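Local coordinates for mandelate racemase/muconate lactonizing enzyme family protein (PDB 3U4F) that binds magnesium in an enolase-superfamily barrel and probably acts as a hydro-lyase or racemase on an acid substrate yet to be defined, at residues A[158-166]-A[354-362]. Numbering follows the deposited sequence.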
loop_
_atom_site.group_PDB
_atom_site.type_symbol
_atom_site.label_atom_id
_atom_site.label_comp_id
_atom_site.label_asym_id
_atom_site.label_seq_id
_atom_site.Cartn_x
_atom_site.Cartn_y
_atom_site.Cartn_z
ATOM N N ARG A 158 -12.797 -35.600 -2.096
ATOM C CA ARG A 158 -13.999 -35.756 -2.895
ATOM C C ARG A 158 -14.951 -36.810 -2.292
ATOM O O ARG A 158 -16.148 -36.585 -2.159
ATOM C CB ARG A 158 -13.647 -36.144 -4.335
ATOM C CG ARG A 158 -14.899 -36.568 -5.114
ATOM C CD ARG A 158 -14.704 -36.717 -6.594
ATOM N NE ARG A 158 -13.712 -37.740 -6.909
ATOM C CZ ARG A 158 -13.186 -37.903 -8.115
ATOM N NH1 ARG A 158 -13.547 -37.101 -9.116
ATOM N NH2 ARG A 158 -12.284 -38.843 -8.306
ATOM N N ASP A 159 -14.394 -37.963 -1.965
ATOM C CA ASP A 159 -15.166 -39.068 -1.387
ATOM C C ASP A 159 -15.724 -38.720 -0.016
ATOM O O ASP A 159 -16.849 -39.093 0.302
ATOM C CB ASP A 159 -14.299 -40.326 -1.323
ATOM C CG ASP A 159 -13.987 -40.897 -2.710
ATOM O OD1 ASP A 159 -14.723 -40.607 -3.686
ATOM O OD2 ASP A 159 -12.995 -41.653 -2.815
ATOM N N ALA A 160 -14.951 -37.972 0.768
ATOM C CA ALA A 160 -15.354 -37.555 2.111
ATOM C C ALA A 160 -16.385 -36.433 2.111
ATOM O O ALA A 160 -17.362 -36.495 2.871
ATOM C CB ALA A 160 -14.134 -37.155 2.948
ATOM N N HIS A 161 -16.203 -35.428 1.250
ATOM C CA HIS A 161 -17.016 -34.201 1.337
ATOM C C HIS A 161 -17.861 -33.833 0.117
ATOM O O HIS A 161 -18.716 -32.948 0.197
ATOM C CB HIS A 161 -16.116 -33.035 1.777
ATOM C CG HIS A 161 -15.344 -33.341 3.021
ATOM N ND1 HIS A 161 -15.958 -33.572 4.233
ATOM C CD2 HIS A 161 -14.018 -33.514 3.233
ATOM C CE1 HIS A 161 -15.042 -33.851 5.144
ATOM N NE2 HIS A 161 -13.855 -33.819 4.564
ATOM N N GLY A 162 -17.633 -34.516 -1.002
ATOM C CA GLY A 162 -18.462 -34.318 -2.181
ATOM C C GLY A 162 -18.021 -33.177 -3.082
ATOM O O GLY A 162 -18.786 -32.750 -3.948
ATOM N N PHE A 163 -16.809 -32.645 -2.868
ATOM C CA PHE A 163 -16.291 -31.587 -3.757
ATOM C C PHE A 163 -16.343 -32.078 -5.205
ATOM O O PHE A 163 -16.058 -33.248 -5.451
ATOM C CB PHE A 163 -14.814 -31.265 -3.448
ATOM C CG PHE A 163 -14.579 -30.605 -2.114
ATOM C CD1 PHE A 163 -14.895 -29.257 -1.916
ATOM C CD2 PHE A 163 -14.005 -31.317 -1.067
ATOM C CE1 PHE A 163 -14.637 -28.633 -0.677
ATOM C CE2 PHE A 163 -13.746 -30.708 0.174
ATOM C CZ PHE A 163 -14.083 -29.358 0.370
ATOM N N ASP A 164 -16.677 -31.188 -6.143
ATOM C CA ASP A 164 -16.607 -31.512 -7.581
ATOM C C ASP A 164 -15.797 -30.472 -8.353
ATOM O O ASP A 164 -15.884 -30.395 -9.569
ATOM C CB ASP A 164 -18.008 -31.658 -8.184
ATOM C CG ASP A 164 -18.780 -30.341 -8.269
ATOM O OD1 ASP A 164 -18.282 -29.255 -7.877
ATOM O OD2 ASP A 164 -19.937 -30.404 -8.754
ATOM N N ALA A 165 -15.055 -29.649 -7.612
ATOM C CA ALA A 165 -14.153 -28.625 -8.162
ATOM C C ALA A 165 -12.898 -28.561 -7.295
ATOM O O ALA A 165 -12.980 -28.666 -6.062
ATOM C CB ALA A 165 -14.854 -27.271 -8.168
ATOM N N PHE A 166 -11.742 -28.374 -7.929
ATOM C CA PHE A 166 -10.449 -28.553 -7.250
ATOM C C PHE A 166 -9.430 -27.587 -7.852
ATOM O O PHE A 166 -9.312 -27.498 -9.072
ATOM C CB PHE A 166 -9.916 -29.987 -7.416
ATOM C CG PHE A 166 -10.913 -31.062 -7.038
ATOM C CD1 PHE A 166 -10.908 -31.607 -5.766
ATOM C CD2 PHE A 166 -11.846 -31.508 -7.963
ATOM C CE1 PHE A 166 -11.838 -32.591 -5.406
ATOM C CE2 PHE A 166 -12.797 -32.461 -7.619
ATOM C CZ PHE A 166 -12.790 -33.002 -6.329
ATOM N N TYR A 354 -18.014 -24.320 8.787
ATOM C CA TYR A 354 -17.396 -24.797 7.538
ATOM C C TYR A 354 -17.580 -26.268 7.221
ATOM O O TYR A 354 -16.751 -26.863 6.524
ATOM C CB TYR A 354 -15.897 -24.462 7.562
ATOM C CG TYR A 354 -15.641 -22.972 7.691
ATOM C CD1 TYR A 354 -16.301 -22.076 6.868
ATOM C CD2 TYR A 354 -14.694 -22.465 8.615
ATOM C CE1 TYR A 354 -16.058 -20.680 6.950
ATOM C CE2 TYR A 354 -14.440 -21.072 8.703
ATOM C CZ TYR A 354 -15.128 -20.196 7.875
ATOM O OH TYR A 354 -14.880 -18.839 7.916
ATOM N N ARG A 355 -18.673 -26.868 7.681
ATOM C CA ARG A 355 -18.871 -28.269 7.296
ATOM C C ARG A 355 -19.296 -28.305 5.824
ATOM O O ARG A 355 -20.074 -27.461 5.365
ATOM C CB ARG A 355 -19.859 -28.952 8.247
ATOM C CG ARG A 355 -19.244 -29.254 9.657
ATOM C CD ARG A 355 -20.072 -30.343 10.399
ATOM N NE ARG A 355 -19.763 -31.715 9.988
ATOM C CZ ARG A 355 -20.641 -32.719 10.021
ATOM N NH1 ARG A 355 -21.883 -32.501 10.421
ATOM N NH2 ARG A 355 -20.286 -33.944 9.634
ATOM N N ILE A 356 -18.714 -29.222 5.062
ATOM C CA ILE A 356 -19.006 -29.317 3.634
ATOM C C ILE A 356 -19.800 -30.592 3.411
ATOM O O ILE A 356 -19.453 -31.635 3.926
ATOM C CB ILE A 356 -17.717 -29.334 2.749
ATOM C CG1 ILE A 356 -16.862 -28.076 3.007
ATOM C CG2 ILE A 356 -18.069 -29.492 1.240
ATOM C CD1 ILE A 356 -17.568 -26.760 2.580
ATOM N N GLU A 357 -20.862 -30.489 2.635
ATOM C CA GLU A 357 -21.714 -31.628 2.349
ATOM C C GLU A 357 -22.124 -31.554 0.894
ATOM O O GLU A 357 -22.631 -30.517 0.417
ATOM C CB GLU A 357 -22.944 -31.543 3.238
ATOM C CG GLU A 357 -23.839 -32.725 3.214
ATOM C CD GLU A 357 -24.794 -32.633 4.381
ATOM O OE1 GLU A 357 -24.455 -33.190 5.439
ATOM O OE2 GLU A 357 -25.829 -31.938 4.269
ATOM N N ASP A 358 -21.864 -32.649 0.193
ATOM C CA ASP A 358 -22.119 -32.736 -1.249
ATOM C C ASP A 358 -21.429 -31.559 -1.937
ATOM O O ASP A 358 -21.987 -30.941 -2.836
ATOM C CB ASP A 358 -23.630 -32.749 -1.549
ATOM C CG ASP A 358 -24.339 -33.982 -0.960
ATOM O OD1 ASP A 358 -25.538 -33.893 -0.638
ATOM O OD2 ASP A 358 -23.689 -35.032 -0.821
ATOM N N GLY A 359 -20.223 -31.240 -1.460
ATOM C CA GLY A 359 -19.385 -30.187 -2.064
ATOM C C GLY A 359 -19.900 -28.769 -1.884
ATOM O O GLY A 359 -19.409 -27.859 -2.550
ATOM N N HIS A 360 -20.904 -28.582 -1.016
ATOM C CA HIS A 360 -21.445 -27.250 -0.704
ATOM C C HIS A 360 -21.261 -26.852 0.760
ATOM O O HIS A 360 -21.327 -27.696 1.656
ATOM C CB HIS A 360 -22.938 -27.157 -1.030
ATOM C CG HIS A 360 -23.237 -27.036 -2.494
ATOM N ND1 HIS A 360 -22.845 -27.986 -3.414
ATOM C CD2 HIS A 360 -23.896 -26.086 -3.191
ATOM C CE1 HIS A 360 -23.238 -27.619 -4.621
ATOM N NE2 HIS A 360 -23.884 -26.472 -4.513
ATOM N N ALA A 361 -21.060 -25.543 0.980
ATOM C CA ALA A 361 -20.989 -24.942 2.320
ATOM C C ALA A 361 -22.367 -24.341 2.536
ATOM O O ALA A 361 -23.133 -24.220 1.592
ATOM C CB ALA A 361 -19.929 -23.816 2.346
ATOM N N ARG A 362 -22.683 -23.925 3.754
ATOM C CA ARG A 362 -24.022 -23.373 3.994
ATOM C C ARG A 362 -24.021 -22.204 4.963
ATOM O O ARG A 362 -23.380 -22.253 6.044
ATOM C CB ARG A 362 -25.007 -24.476 4.433
ATOM C CG ARG A 362 -26.393 -23.946 4.926
ATOM C CD ARG A 362 -27.216 -25.089 5.593
ATOM N NE ARG A 362 -27.470 -26.192 4.650
ATOM C CZ ARG A 362 -28.413 -26.192 3.705
ATOM N NH1 ARG A 362 -29.220 -25.140 3.529
ATOM N NH2 ARG A 362 -28.565 -27.262 2.924
#
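Gly359 N donates to His161 O (2.8 Å), approaching in the carbonyl plane on a lone pair, and so ties the turn at Glu357-His360 to the C-terminal end of helix 147-161. The turn is type I', running from Glu357 to His360 and closed by paired backbone bonds between those two residues. Gly162, the first residue to leave the helix, has positive phi and comes close to the turn, its CA 4.1 Å from Asp358 CA. Gly162 and Gly359 bring the two backbones directly together, with Gly162 O 3.2 Å from Gly359 CA. The apolar part is Ile356 against the Phe163 ring, the two side chains crossing at about a right angle. Ile356 CG2, anti to the backbone N, lies over one face of the ring towards the rim, 4.0 Å from Phe163 CE1, while Ile356 CG1 meets Phe163 CZ. The same CG2 touches His161 O at 3.7 Å and packs on His161 CB. Within the turn, His360 ND1 donates to Asp358 O (3.1 Å), the acceptor lying near the plane of the imidazole. The contact joins the loop between helix 147-161 and strand 165-169 of the barrel to the type I' turn leading into strand 360-363. Phe334 of strand 332-335 packs against both Phe163 and Ile356, and strand 132-139 runs between strands 165-169 and 360-363, bonding through Ala138 to Ala165 and through Ala136 to Gly359.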